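Local structure of choline dehydrogenase and related flavoproteins (Aspergillus oryzae, 3Q9T) at residues A22-E27 with G152-I157; T32-E37 with L254-D259; L232-A237 with H533-L538; R239-V244 with R260-S265. The protein is a formate oxidase of the glucose-methanol-choline oxidoreductase family and carries 8-formyl-FAD at its catalytic site. All coordinates share one frame; numbering follows the deposited sequence.

How the contacts relate
Contacts 2, 3 and 4 are buried packing between the parallel Rossmann-type sheet, or the loop leading into it, and the mixed sheet that holds strands 227-235, 240-248 and 253-258. They adjoin one another: contacts 3 and 4 have centres about 7 Å apart, and Ile233 O lies 2.7 Å from Lys242 N, a probable backbone hydrogen bond. Contacts 2 and 4 each extend to the cofactor, through Glu37 and Ser265. Contact 1 is different, being only partly buried and built round a charged arginine with a water rather than round aliphatic groups. It still joins contact 2, since Ala22 of the helix packs on Val33 and Ile35 of the next strand.

Contact 1. Residues A22-E27 with G152-I157; sequences AGRLAE and GGPIPI
Arg24 and Pro154 reach toward each other from opposite directions, and it is the far end of the arginine that makes the contact. Its NH2 lies 4.0 Å from Gly153 CA and 4.1 Å from Pro154 CD, so a charged nitrogen rests on two carbons in van der Waals contact. Gly153 adds only its CA here, while the proline offers the CD corner of its ring. The arginine starts beside its own backbone N (chi1 -69°) and bends at chi2 (-59°) before extending, which carries the guanidinium across to the 152-157 chain.

Charged partners and a water hold the guanidinium. On its own side Arg24 NH1 donates to Glu27 OE2 at 2.7 Å, a salt bridge whose oxygen lies nearly in the guanidinium plane and is met on its syn side. The same NH1 gives a second bond, 2.9 Å to the oxygen of a water, and that water makes a weak, long link of 3.4 Å to Gly152 O. The water therefore gives only a weak bridge between the segments, beside the light packing at NH2. Arg24 NE forms a further salt bridge with Glu563, and Glu27 OE1 pairs with Lys570, so the arginine sits in a small alternating charge network.

Glu563 and Lys570 both belong to helix 555-572, which runs past this end of helix 16-25. Phe214 touches Arg24 and Pro154 alike, and strand 155-159 continues from the loop to pair with strand 133-136.

Contact 2. Residues T32-E37 with L254-D259; sequences TVLIVE and LNFFAD. With FAY ([(2R,3S,4R,5R)-5-(6-amino-9H-purin-9-yl)-3,4-dihydroxytetrahydrofuran-2-yl]methyl (2R,3S,4S)-5-(8-formyl-7-methyl-2,4-dioxo-3,4-dihydrobenzo[g]pteridin-10(2H)-yl)-2,3,4-trihydroxypentyl dihydrogen diphosphate), chain D.
The ring of Phe256 meets two aliphatic side chains, the CD2 methyl of Leu34 and the CG1 methyl of Val36, both slanting in at an angle to its plane. Leu34 CD2 is pressed in at the root of the ring, 3.4 Å from Phe256 CB and 3.6 Å from Phe256 CG, a tight fit in which the two side chains cross at about a right angle. Val36 CG1 stands 4.1 Å from Phe256 CD2. With CG anti to the backbone N (chi1 164°), the leucine carries CD2 to the root of the ring. Val246 of strand 240-248 touches both Val36 and Phe256 and thickens this core.

The second flat group is the carboxylate of Glu37, just after strand 33-36. It takes one hydroxyl of the cofactor's adenosine ribose on each oxygen: FAY O3B donates to Glu37 OE1 and FAY O2B to Glu37 OE2, each at 2.7 Å. Glu37 OE2 also accepts from the amide of Gly39.

The chemistry is therefore divided along one short segment: hydrocarbon packing by Leu34 and Val36 joins the strand to the neighbouring sheet, and an acid just beyond it grips the ribose diol, as in other Rossmann-type FAD-binding folds.

Contact 3. Residues L232-A237 with H533-L538; sequences LIINEA and HGIKKL
Leu232 and Leu538 face each other with their CA atoms 9.4 Å apart, and Ile234 and Ile535 with theirs 8.5 Å apart, a spacing set by side chains rather than by direct strand pairing. Between the leucines the meeting is tip to tip, with Leu232 CD2 3.9 Å from Leu538 CD2. Leu538 extends its CG anti to the backbone N (chi1 -180°), which sends its methyls across toward the strand. The isoleucines behave differently: they cross at about a right angle, and the side branch of one touches the long branch of the other, Ile234 CG2 lying 4.1 Å from Ile535 CD1. Ile234 has CG2 anti to its backbone N, and that branch, more than CG1, does the touching.

Both contacts are methyl to methyl. Leu275 of helix 267-277 touches both leucines, and Leu274 adds to Leu232, so the helix closes over one end of the patch; Ile294 lies against Ile234. The backbone of Lys536 hydrogen-bonds with Arg239 and Cys241, tying the loop to the start of strand 240-248 next door.

The shape of the loop owes much to two residues with positive phi: Gly534, whose backbone angles suit glycine, and Lys537 (phi 66°), which turns the chain just before Leu538 enters the sheet. Strand 227-235 is an outer strand of the antiparallel meander and 538-540 an outer strand of the parallel sheet, two of the layers of the Rossmann-type FAD-binding domain of GMC oxidoreductases. The contact packs the start of that last parallel strand and the loop leading into it against the meander.

Contact 4. Residues R239-V244 with R260-S265; sequences RTCKGV and REVILS. With FAY ([(2R,3S,4R,5R)-5-(6-amino-9H-purin-9-yl)-3,4-dihydroxytetrahydrofuran-2-yl]methyl (2R,3S,4S)-5-(8-formyl-7-methyl-2,4-dioxo-3,4-dihydrobenzo[g]pteridin-10(2H)-yl)-2,3,4-trihydroxypentyl dihydrogen diphosphate), chain D.
Cys241 SG stands anti to its backbone N (chi1 -178°) and Val262 turns CG2 anti to its carbonyl carbon, and with these torsions the two side chains meet. Cys241 SG lies 3.9 Å from both Val262 CB and Val262 CG2, coming over the branch point of the valine. The same CG2 methyl also rests on Gly243, 3.7 Å from Gly243 CA and 3.9 Å from Gly243 N. The backbones draw closest here, Gly243 CA to Val262 CA at 6.2 Å. Gly243 has backbone angles (phi 158°) open to glycine, and the valine methyl lies against its CA.

At the turn before strand 240-248, Arg239 and Thr240 both face Asn235, a G1 beta bulge. On the other side of strand 261-264, Glu261 is tied by salt bridge to Arg539 of strand 538-540, so the valine and the acid serve opposite faces of their strand. Further along, Leu264 meets helix 267-277, and just past the strand Ser265 places its carbonyl O 3.3 Å from FAY C5B, a close approach to a carbon of the bound 8-formyl-FAD.

After strand 253-258, the last of the meander, the chain turns a corner at Asp259 and Arg260 and enters the parallel sheet as strand 261-264. This layering, a meander stacked on a parallel sheet whose strand ends point at the dinucleotide, is the arrangement of Rossmann-type FAD-binding domains.

Contact 1. Residues A22-E27 with G152-I157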
# COMPACT_ATOMS: atom_id res chain seq x y z
N ALA A 22 15.11 21.34 27.01
CA ALA A 22 16.05 20.88 28.02
C ALA A 22 17.27 21.79 28.17
O ALA A 22 17.69 22.07 29.29
CB ALA A 22 16.50 19.46 27.74
N GLY A 23 17.84 22.23 27.06
CA GLY A 23 19.06 23.02 27.08
C GLY A 23 18.81 24.40 27.64
O GLY A 23 19.65 24.96 28.33
N ARG A 24 17.64 24.94 27.35
CA ARG A 24 17.28 26.27 27.82
C ARG A 24 17.00 26.25 29.32
O ARG A 24 17.44 27.14 30.06
CB ARG A 24 16.07 26.80 27.05
CG ARG A 24 16.38 27.12 25.59
CD ARG A 24 17.49 28.16 25.45
NE ARG A 24 17.59 28.63 24.06
CZ ARG A 24 18.61 29.31 23.56
NH1 ARG A 24 19.64 29.65 24.33
NH2 ARG A 24 18.59 29.68 22.28
N LEU A 25 16.27 25.23 29.77
CA LEU A 25 15.98 25.12 31.18
C LEU A 25 17.27 24.92 31.98
O LEU A 25 17.39 25.40 33.11
CB LEU A 25 14.97 24.00 31.46
CG LEU A 25 13.53 24.32 31.06
CD1 LEU A 25 12.62 23.17 31.40
CD2 LEU A 25 13.04 25.59 31.74
N ALA A 26 18.25 24.26 31.37
CA ALA A 26 19.55 24.02 31.99
C ALA A 26 20.46 25.26 32.07
O ALA A 26 21.52 25.21 32.68
CB ALA A 26 20.29 22.89 31.26
N GLU A 27 20.06 26.37 31.44
CA GLU A 27 20.91 27.57 31.46
C GLU A 27 21.13 28.12 32.88
O GLU A 27 22.12 28.81 33.14
CB GLU A 27 20.39 28.65 30.51
CG GLU A 27 20.72 28.38 29.05
CD GLU A 27 19.90 29.23 28.09
OE1 GLU A 27 18.85 29.77 28.52
OE2 GLU A 27 20.27 29.35 26.90
N GLY A 152 21.61 33.96 18.05
CA GLY A 152 22.71 33.56 18.92
C GLY A 152 22.64 32.15 19.50
O GLY A 152 23.46 31.78 20.34
N GLY A 153 21.68 31.35 19.03
CA GLY A 153 21.49 30.01 19.56
C GLY A 153 22.55 29.00 19.15
O GLY A 153 23.37 29.28 18.28
N PRO A 154 22.52 27.80 19.76
CA PRO A 154 23.57 26.81 19.57
C PRO A 154 23.39 25.98 18.30
O PRO A 154 24.10 24.99 18.14
CB PRO A 154 23.43 25.93 20.80
CG PRO A 154 21.92 25.92 21.03
CD PRO A 154 21.44 27.30 20.64
N ILE A 155 22.48 26.36 17.41
CA ILE A 155 22.35 25.67 16.13
C ILE A 155 22.87 26.50 14.97
O ILE A 155 22.18 27.41 14.49
CB ILE A 155 20.89 25.28 15.85
CG1 ILE A 155 20.45 24.24 16.89
CG2 ILE A 155 20.73 24.72 14.44
CD1 ILE A 155 19.19 24.60 17.49
N PRO A 156 24.11 26.20 14.52
CA PRO A 156 24.72 26.96 13.43
C PRO A 156 23.95 26.77 12.12
O PRO A 156 23.66 25.65 11.71
CB PRO A 156 26.13 26.35 13.33
CG PRO A 156 26.33 25.63 14.66
CD PRO A 156 24.99 25.12 15.00
N ILE A 157 23.59 27.89 11.49
CA ILE A 157 22.87 27.87 10.23
C ILE A 157 23.55 28.80 9.25
O ILE A 157 24.18 29.80 9.63
CB ILE A 157 21.42 28.40 10.38
CG1 ILE A 157 21.44 29.92 10.58
CG2 ILE A 157 20.70 27.67 11.50
CD1 ILE A 157 20.11 30.59 10.31
O HOH W 1 22.27 30.44 23.28

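Contact 2. Residues T32-E37 with L254-D259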
# COMPACT_ATOMS: atom_id res chain seq x y z
N THR A 32 18.20 20.98 37.83
CA THR A 32 18.45 19.62 37.35
C THR A 32 17.47 19.21 36.26
O THR A 32 16.26 19.33 36.44
CB THR A 32 18.35 18.57 38.47
OG1 THR A 32 17.17 18.82 39.25
CG2 THR A 32 19.59 18.62 39.36
N VAL A 33 18.01 18.71 35.16
CA VAL A 33 17.19 18.31 34.02
C VAL A 33 17.53 16.88 33.61
O VAL A 33 18.72 16.51 33.46
CB VAL A 33 17.43 19.26 32.80
CG1 VAL A 33 16.47 18.94 31.63
CG2 VAL A 33 17.30 20.72 33.21
N LEU A 34 16.49 16.07 33.44
CA LEU A 34 16.67 14.72 32.90
C LEU A 34 16.09 14.65 31.50
O LEU A 34 15.01 15.16 31.25
CB LEU A 34 15.97 13.67 33.78
CG LEU A 34 15.74 12.29 33.15
CD1 LEU A 34 17.04 11.49 33.09
CD2 LEU A 34 14.68 11.52 33.91
N ILE A 35 16.82 14.01 30.58
CA ILE A 35 16.28 13.65 29.27
C ILE A 35 16.24 12.12 29.06
O ILE A 35 17.28 11.48 29.06
CB ILE A 35 17.10 14.26 28.11
CG1 ILE A 35 17.27 15.76 28.31
CG2 ILE A 35 16.42 13.96 26.78
CD1 ILE A 35 18.33 16.38 27.42
N VAL A 36 15.05 11.56 28.88
CA VAL A 36 14.93 10.17 28.44
C VAL A 36 14.70 10.10 26.93
O VAL A 36 14.01 10.94 26.35
CB VAL A 36 13.82 9.38 29.20
CG1 VAL A 36 14.17 9.27 30.68
CG2 VAL A 36 12.46 10.00 29.00
N GLU A 37 15.32 9.11 26.30
CA GLU A 37 15.40 9.02 24.84
C GLU A 37 15.59 7.57 24.45
O GLU A 37 16.43 6.88 25.03
CB GLU A 37 16.60 9.82 24.34
CG GLU A 37 16.97 9.56 22.90
CD GLU A 37 15.80 9.79 21.96
OE1 GLU A 37 15.04 10.76 22.17
OE2 GLU A 37 15.64 9.00 21.01
N LEU A 254 12.00 1.54 34.98
CA LEU A 254 12.55 2.56 35.87
C LEU A 254 11.57 3.72 35.95
O LEU A 254 10.97 4.10 34.94
CB LEU A 254 13.89 3.06 35.31
CG LEU A 254 15.20 2.45 35.81
CD1 LEU A 254 15.05 0.99 36.17
CD2 LEU A 254 16.29 2.65 34.78
N ASN A 255 11.38 4.27 37.14
CA ASN A 255 10.60 5.49 37.28
C ASN A 255 11.52 6.68 37.52
O ASN A 255 12.44 6.59 38.32
CB ASN A 255 9.59 5.36 38.42
CG ASN A 255 8.78 4.10 38.35
OD1 ASN A 255 8.11 3.83 37.35
ND2 ASN A 255 8.85 3.28 39.40
N PHE A 256 11.27 7.78 36.80
CA PHE A 256 11.95 9.04 37.09
C PHE A 256 10.91 10.11 37.35
O PHE A 256 9.87 10.15 36.69
CB PHE A 256 12.87 9.47 35.95
CG PHE A 256 13.95 8.49 35.62
CD1 PHE A 256 15.02 8.29 36.49
CD2 PHE A 256 13.92 7.77 34.44
CE1 PHE A 256 16.03 7.39 36.20
CE2 PHE A 256 14.93 6.86 34.12
CZ PHE A 256 15.98 6.67 35.01
N PHE A 257 11.20 10.99 38.31
CA PHE A 257 10.21 11.94 38.80
C PHE A 257 10.64 13.36 38.55
O PHE A 257 11.84 13.69 38.60
CB PHE A 257 9.95 11.72 40.29
CG PHE A 257 9.32 10.39 40.59
CD1 PHE A 257 7.95 10.23 40.55
CD2 PHE A 257 10.10 9.29 40.88
CE1 PHE A 257 7.36 9.01 40.80
CE2 PHE A 257 9.52 8.05 41.13
CZ PHE A 257 8.15 7.92 41.10
N ALA A 258 9.67 14.21 38.26
CA ALA A 258 9.94 15.62 38.06
C ALA A 258 9.39 16.37 39.25
O ALA A 258 8.23 16.20 39.62
CB ALA A 258 9.30 16.14 36.76
N ASP A 259 10.23 17.20 39.86
CA ASP A 259 9.78 18.01 40.98
C ASP A 259 9.07 19.29 40.54
O ASP A 259 8.25 19.82 41.28
CB ASP A 259 10.95 18.30 41.91
CG ASP A 259 11.45 17.04 42.57
OD1 ASP A 259 10.61 16.14 42.79
OD2 ASP A 259 12.66 16.93 42.83
P FAY D . 10.01 16.92 17.02
N1 FAY D . 11.97 19.90 8.39
C2 FAY D . 12.69 20.97 7.88
O2 FAY D . 12.54 22.09 8.35
N3 FAY D . 13.88 20.74 7.22
C4 FAY D . 14.05 19.54 6.57
O4 FAY D . 14.62 19.56 5.47
N5 FAY D . 13.47 17.23 6.45
C6 FAY D . 13.37 14.89 6.63
C7 FAY D . 13.00 13.73 7.30
C8 FAY D . 12.25 13.83 8.48
O8 FAY D . 11.55 12.67 10.39
C9 FAY D . 11.98 15.10 9.02
PA FAY D . 11.41 14.47 16.99
C1' FAY D . 11.11 17.70 10.07
C10 FAY D . 12.25 18.62 7.97
N10 FAY D . 11.84 17.52 8.73
N1A FAY D . 10.42 6.30 24.20
O1A FAY D . 11.19 13.22 16.20
C1B FAY D . 11.98 10.10 20.93
O1P FAY D . 10.75 17.48 18.21
C2' FAY D . 12.10 17.95 11.23
O2' FAY D . 13.14 17.04 11.10
C2A FAY D . 11.56 7.07 24.29
O2A FAY D . 12.54 15.32 16.50
C2B FAY D . 12.47 9.94 19.50
O2B FAY D . 13.51 8.99 19.37
O2P FAY D . 8.54 17.30 17.07
C3' FAY D . 11.65 17.99 12.73
O3' FAY D . 12.54 17.37 13.65
N3A FAY D . 11.83 8.04 23.33
C3B FAY D . 12.96 11.33 19.19
O3B FAY D . 14.26 11.48 19.71
O3P FAY D . 10.06 15.31 17.04
C4' FAY D . 10.27 17.45 13.00
O4' FAY D . 9.41 18.09 12.06
C4A FAY D . 10.96 8.23 22.31
C4B FAY D . 12.06 12.22 20.02
O4B FAY D . 11.41 11.38 20.96
C4X FAY D . 13.21 18.47 6.96
C5' FAY D . 9.85 17.73 14.47
O5' FAY D . 10.66 17.33 15.58
C5A FAY D . 9.80 7.48 22.21
C5B FAY D . 11.06 12.96 19.16
O5B FAY D . 11.73 14.02 18.52
C5X FAY D . 12.91 16.13 7.06
C6A FAY D . 9.52 6.50 23.16
N6A FAY D . 8.45 5.70 23.02
N7A FAY D . 9.12 7.89 21.12
C7M FAY D . 13.27 12.41 6.64
C8A FAY D . 9.81 8.88 20.52
C8M FAY D . 12.20 12.65 9.37
C9A FAY D . 12.26 16.26 8.30
N9A FAY D . 10.95 9.10 21.25

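Contact 3. Residues L232-A237 with H533-L538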
# COMPACT_ATOMS: atom_id res chain seq x y z
N LEU A 232 3.36 7.81 31.19
CA LEU A 232 3.54 8.97 32.05
C LEU A 232 2.98 8.56 33.42
O LEU A 232 1.99 7.85 33.49
CB LEU A 232 2.78 10.17 31.51
CG LEU A 232 3.47 11.37 30.83
CD1 LEU A 232 4.93 11.14 30.46
CD2 LEU A 232 2.65 11.78 29.61
N ILE A 233 3.64 9.00 34.50
CA ILE A 233 3.15 8.74 35.86
C ILE A 233 2.18 9.84 36.29
O ILE A 233 2.59 11.00 36.53
CB ILE A 233 4.32 8.62 36.88
CG1 ILE A 233 5.34 7.57 36.41
CG2 ILE A 233 3.80 8.28 38.29
CD1 ILE A 233 6.40 7.19 37.48
N ILE A 234 0.91 9.48 36.40
CA ILE A 234 -0.15 10.43 36.67
C ILE A 234 -0.82 10.13 38.01
O ILE A 234 -1.31 9.03 38.24
CB ILE A 234 -1.25 10.37 35.59
CG1 ILE A 234 -0.66 10.54 34.20
CG2 ILE A 234 -2.31 11.44 35.86
CD1 ILE A 234 -0.15 11.93 33.93
N ASN A 235 -0.84 11.11 38.91
CA ASN A 235 -1.63 11.00 40.13
C ASN A 235 -3.05 11.48 39.89
O ASN A 235 -3.27 12.66 39.64
CB ASN A 235 -0.99 11.80 41.25
CG ASN A 235 -1.73 11.64 42.56
OD1 ASN A 235 -2.82 12.20 42.73
ND2 ASN A 235 -1.16 10.86 43.48
N GLU A 236 -4.01 10.57 39.96
CA GLU A 236 -5.41 10.91 39.70
C GLU A 236 -6.01 11.91 40.69
O GLU A 236 -6.74 12.83 40.29
CB GLU A 236 -6.28 9.65 39.69
CG GLU A 236 -6.28 8.90 38.38
CD GLU A 236 -7.60 8.19 38.13
OE1 GLU A 236 -8.63 8.89 37.93
OE2 GLU A 236 -7.61 6.94 38.15
N ALA A 237 -5.72 11.73 41.97
CA ALA A 237 -6.33 12.60 42.98
C ALA A 237 -5.88 14.04 42.76
O ALA A 237 -6.71 14.97 42.75
CB ALA A 237 -5.97 12.12 44.39
N HIS A 533 -4.43 20.14 28.81
CA HIS A 533 -5.74 20.40 29.42
C HIS A 533 -6.08 19.25 30.36
O HIS A 533 -6.06 18.07 29.98
CB HIS A 533 -6.84 20.51 28.36
CG HIS A 533 -6.69 21.66 27.41
ND1 HIS A 533 -6.76 22.98 27.82
CD2 HIS A 533 -6.52 21.70 26.07
CE1 HIS A 533 -6.60 23.77 26.78
NE2 HIS A 533 -6.45 23.02 25.70
N GLY A 534 -6.39 19.58 31.61
CA GLY A 534 -6.82 18.58 32.57
C GLY A 534 -5.72 18.07 33.48
O GLY A 534 -6.01 17.38 34.46
N ILE A 535 -4.47 18.39 33.18
CA ILE A 535 -3.35 17.85 33.94
C ILE A 535 -2.38 18.94 34.38
O ILE A 535 -2.06 19.83 33.62
CB ILE A 535 -2.59 16.79 33.13
CG1 ILE A 535 -3.53 15.65 32.71
CG2 ILE A 535 -1.44 16.20 33.94
CD1 ILE A 535 -3.87 14.68 33.83
N LYS A 536 -1.93 18.88 35.63
CA LYS A 536 -0.93 19.83 36.10
C LYS A 536 0.48 19.25 35.96
O LYS A 536 0.65 18.03 35.99
CB LYS A 536 -1.18 20.20 37.56
CG LYS A 536 -2.58 20.69 37.88
CD LYS A 536 -2.72 20.80 39.40
CE LYS A 536 -4.16 20.97 39.85
NZ LYS A 536 -4.27 20.87 41.34
N LYS A 537 1.46 20.13 35.82
CA LYS A 537 2.87 19.74 35.74
C LYS A 537 3.24 18.93 34.49
O LYS A 537 4.23 18.19 34.49
CB LYS A 537 3.30 18.98 37.01
CG LYS A 537 3.19 19.78 38.31
CD LYS A 537 3.89 19.03 39.45
CE LYS A 537 4.14 19.90 40.67
NZ LYS A 537 2.92 20.11 41.49
N LEU A 538 2.44 19.06 33.43
CA LEU A 538 2.67 18.32 32.19
C LEU A 538 2.51 19.24 30.99
O LEU A 538 1.45 19.82 30.79
CB LEU A 538 1.68 17.15 32.03
CG LEU A 538 1.86 16.32 30.75
CD1 LEU A 538 3.31 15.84 30.62
CD2 LEU A 538 0.89 15.14 30.67

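Contact 4. Residues R239-V244 with R260-S265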
# COMPACT_ATOMS: atom_id res chain seq x y z
N ARG A 239 -4.65 15.13 40.01
CA ARG A 239 -4.66 15.40 38.57
C ARG A 239 -3.30 15.93 38.16
O ARG A 239 -3.21 16.94 37.48
CB ARG A 239 -5.71 16.44 38.22
CG ARG A 239 -7.13 15.99 38.46
CD ARG A 239 -8.05 17.18 38.62
NE ARG A 239 -9.26 16.82 39.36
CZ ARG A 239 -10.34 16.28 38.81
NH1 ARG A 239 -10.38 16.03 37.52
NH2 ARG A 239 -11.39 15.98 39.57
N THR A 240 -2.25 15.24 38.58
CA THR A 240 -0.90 15.76 38.39
C THR A 240 0.04 14.73 37.74
O THR A 240 -0.02 13.54 38.04
CB THR A 240 -0.30 16.25 39.73
OG1 THR A 240 -1.04 17.40 40.17
CG2 THR A 240 1.15 16.62 39.59
N CYS A 241 0.88 15.21 36.83
CA CYS A 241 1.92 14.36 36.28
C CYS A 241 3.17 14.40 37.15
O CYS A 241 3.74 15.46 37.40
CB CYS A 241 2.27 14.76 34.85
SG CYS A 241 3.52 13.68 34.18
N LYS A 242 3.61 13.22 37.57
CA LYS A 242 4.63 13.04 38.59
C LYS A 242 6.01 12.79 37.96
O LYS A 242 7.06 13.03 38.58
CB LYS A 242 4.24 11.81 39.42
CG LYS A 242 4.07 12.01 40.90
CD LYS A 242 2.80 12.73 41.25
CE LYS A 242 2.79 12.95 42.76
NZ LYS A 242 4.18 13.20 43.27
N GLY A 243 6.01 12.26 36.75
CA GLY A 243 7.23 11.78 36.12
C GLY A 243 6.91 10.77 35.03
O GLY A 243 5.81 10.79 34.47
N VAL A 244 7.86 9.89 34.72
CA VAL A 244 7.69 8.97 33.62
C VAL A 244 8.31 7.61 33.92
O VAL A 244 9.33 7.52 34.59
CB VAL A 244 8.36 9.52 32.34
CG1 VAL A 244 9.88 9.50 32.50
CG2 VAL A 244 7.96 8.70 31.14
N ARG A 260 9.34 19.74 39.33
CA ARG A 260 8.61 20.88 38.80
C ARG A 260 7.65 20.45 37.70
O ARG A 260 6.45 20.56 37.85
CB ARG A 260 9.57 21.95 38.28
CG ARG A 260 10.49 22.51 39.36
CD ARG A 260 9.71 22.99 40.59
NE ARG A 260 10.63 23.48 41.61
CZ ARG A 260 10.84 24.76 41.88
NH1 ARG A 260 10.17 25.72 41.23
NH2 ARG A 260 11.70 25.09 42.83
N GLU A 261 8.19 19.98 36.58
CA GLU A 261 7.34 19.69 35.43
C GLU A 261 7.91 18.63 34.52
O GLU A 261 9.11 18.47 34.39
CB GLU A 261 7.10 20.96 34.61
CG GLU A 261 6.34 22.06 35.35
CD GLU A 261 5.96 23.19 34.42
OE1 GLU A 261 5.40 22.90 33.34
OE2 GLU A 261 6.23 24.37 34.75
N VAL A 262 7.00 17.90 33.89
CA VAL A 262 7.36 16.99 32.83
C VAL A 262 7.00 17.62 31.48
O VAL A 262 5.89 18.16 31.30
CB VAL A 262 6.66 15.64 32.99
CG1 VAL A 262 6.77 14.81 31.72
CG2 VAL A 262 7.28 14.89 34.17
N ILE A 263 7.95 17.59 30.56
CA ILE A 263 7.69 18.05 29.20
C ILE A 263 7.75 16.87 28.23
O ILE A 263 8.78 16.21 28.07
CB ILE A 263 8.65 19.17 28.74
CG1 ILE A 263 8.66 20.36 29.71
CG2 ILE A 263 8.22 19.66 27.37
CD1 ILE A 263 9.48 20.15 30.96
N LEU A 264 6.61 16.61 27.58
CA LEU A 264 6.50 15.51 26.63
C LEU A 264 6.89 16.01 25.24
O LEU A 264 6.24 16.89 24.68
CB LEU A 264 5.09 14.95 26.65
CG LEU A 264 4.77 13.83 25.65
CD1 LEU A 264 5.80 12.72 25.73
CD2 LEU A 264 3.34 13.29 25.88
N SER A 265 7.96 15.43 24.70
CA SER A 265 8.54 15.81 23.42
C SER A 265 8.81 14.58 22.52
O SER A 265 9.87 14.48 21.89
CB SER A 265 9.86 16.56 23.66
OG SER A 265 9.66 17.72 24.47
P FAY D . 10.01 16.92 17.02
N1 FAY D . 11.97 19.90 8.39
C2 FAY D . 12.69 20.97 7.88
O2 FAY D . 12.54 22.09 8.35
N3 FAY D . 13.88 20.74 7.22
C4 FAY D . 14.05 19.54 6.57
O4 FAY D . 14.62 19.56 5.47
N5 FAY D . 13.47 17.23 6.45
C6 FAY D . 13.37 14.89 6.63
C7 FAY D . 13.00 13.73 7.30
C8 FAY D . 12.25 13.83 8.48
O8 FAY D . 11.55 12.67 10.39
C9 FAY D . 11.98 15.10 9.02
PA FAY D . 11.41 14.47 16.99
C1' FAY D . 11.11 17.70 10.07
C10 FAY D . 12.25 18.62 7.97
N10 FAY D . 11.84 17.52 8.73
N1A FAY D . 10.42 6.30 24.20
O1A FAY D . 11.19 13.22 16.20
C1B FAY D . 11.98 10.10 20.93
O1P FAY D . 10.75 17.48 18.21
C2' FAY D . 12.10 17.95 11.23
O2' FAY D . 13.14 17.04 11.10
C2A FAY D . 11.56 7.07 24.29
O2A FAY D . 12.54 15.32 16.50
C2B FAY D . 12.47 9.94 19.50
O2B FAY D . 13.51 8.99 19.37
O2P FAY D . 8.54 17.30 17.07
C3' FAY D . 11.65 17.99 12.73
O3' FAY D . 12.54 17.37 13.65
N3A FAY D . 11.83 8.04 23.33
C3B FAY D . 12.96 11.33 19.19
O3B FAY D . 14.26 11.48 19.71
O3P FAY D . 10.06 15.31 17.04
C4' FAY D . 10.27 17.45 13.00
O4' FAY D . 9.41 18.09 12.06
C4A FAY D . 10.96 8.23 22.31
C4B FAY D . 12.06 12.22 20.02
O4B FAY D . 11.41 11.38 20.96
C4X FAY D . 13.21 18.47 6.96
C5' FAY D . 9.85 17.73 14.47
O5' FAY D . 10.66 17.33 15.58
C5A FAY D . 9.80 7.48 22.21
C5B FAY D . 11.06 12.96 19.16
O5B FAY D . 11.73 14.02 18.52
C5X FAY D . 12.91 16.13 7.06
C6A FAY D . 9.52 6.50 23.16
N6A FAY D . 8.45 5.70 23.02
N7A FAY D . 9.12 7.89 21.12
C7M FAY D . 13.27 12.41 6.64
C8A FAY D . 9.81 8.88 20.52
C8M FAY D . 12.20 12.65 9.37
C9A FAY D . 12.26 16.26 8.30
N9A FAY D . 10.95 9.10 21.25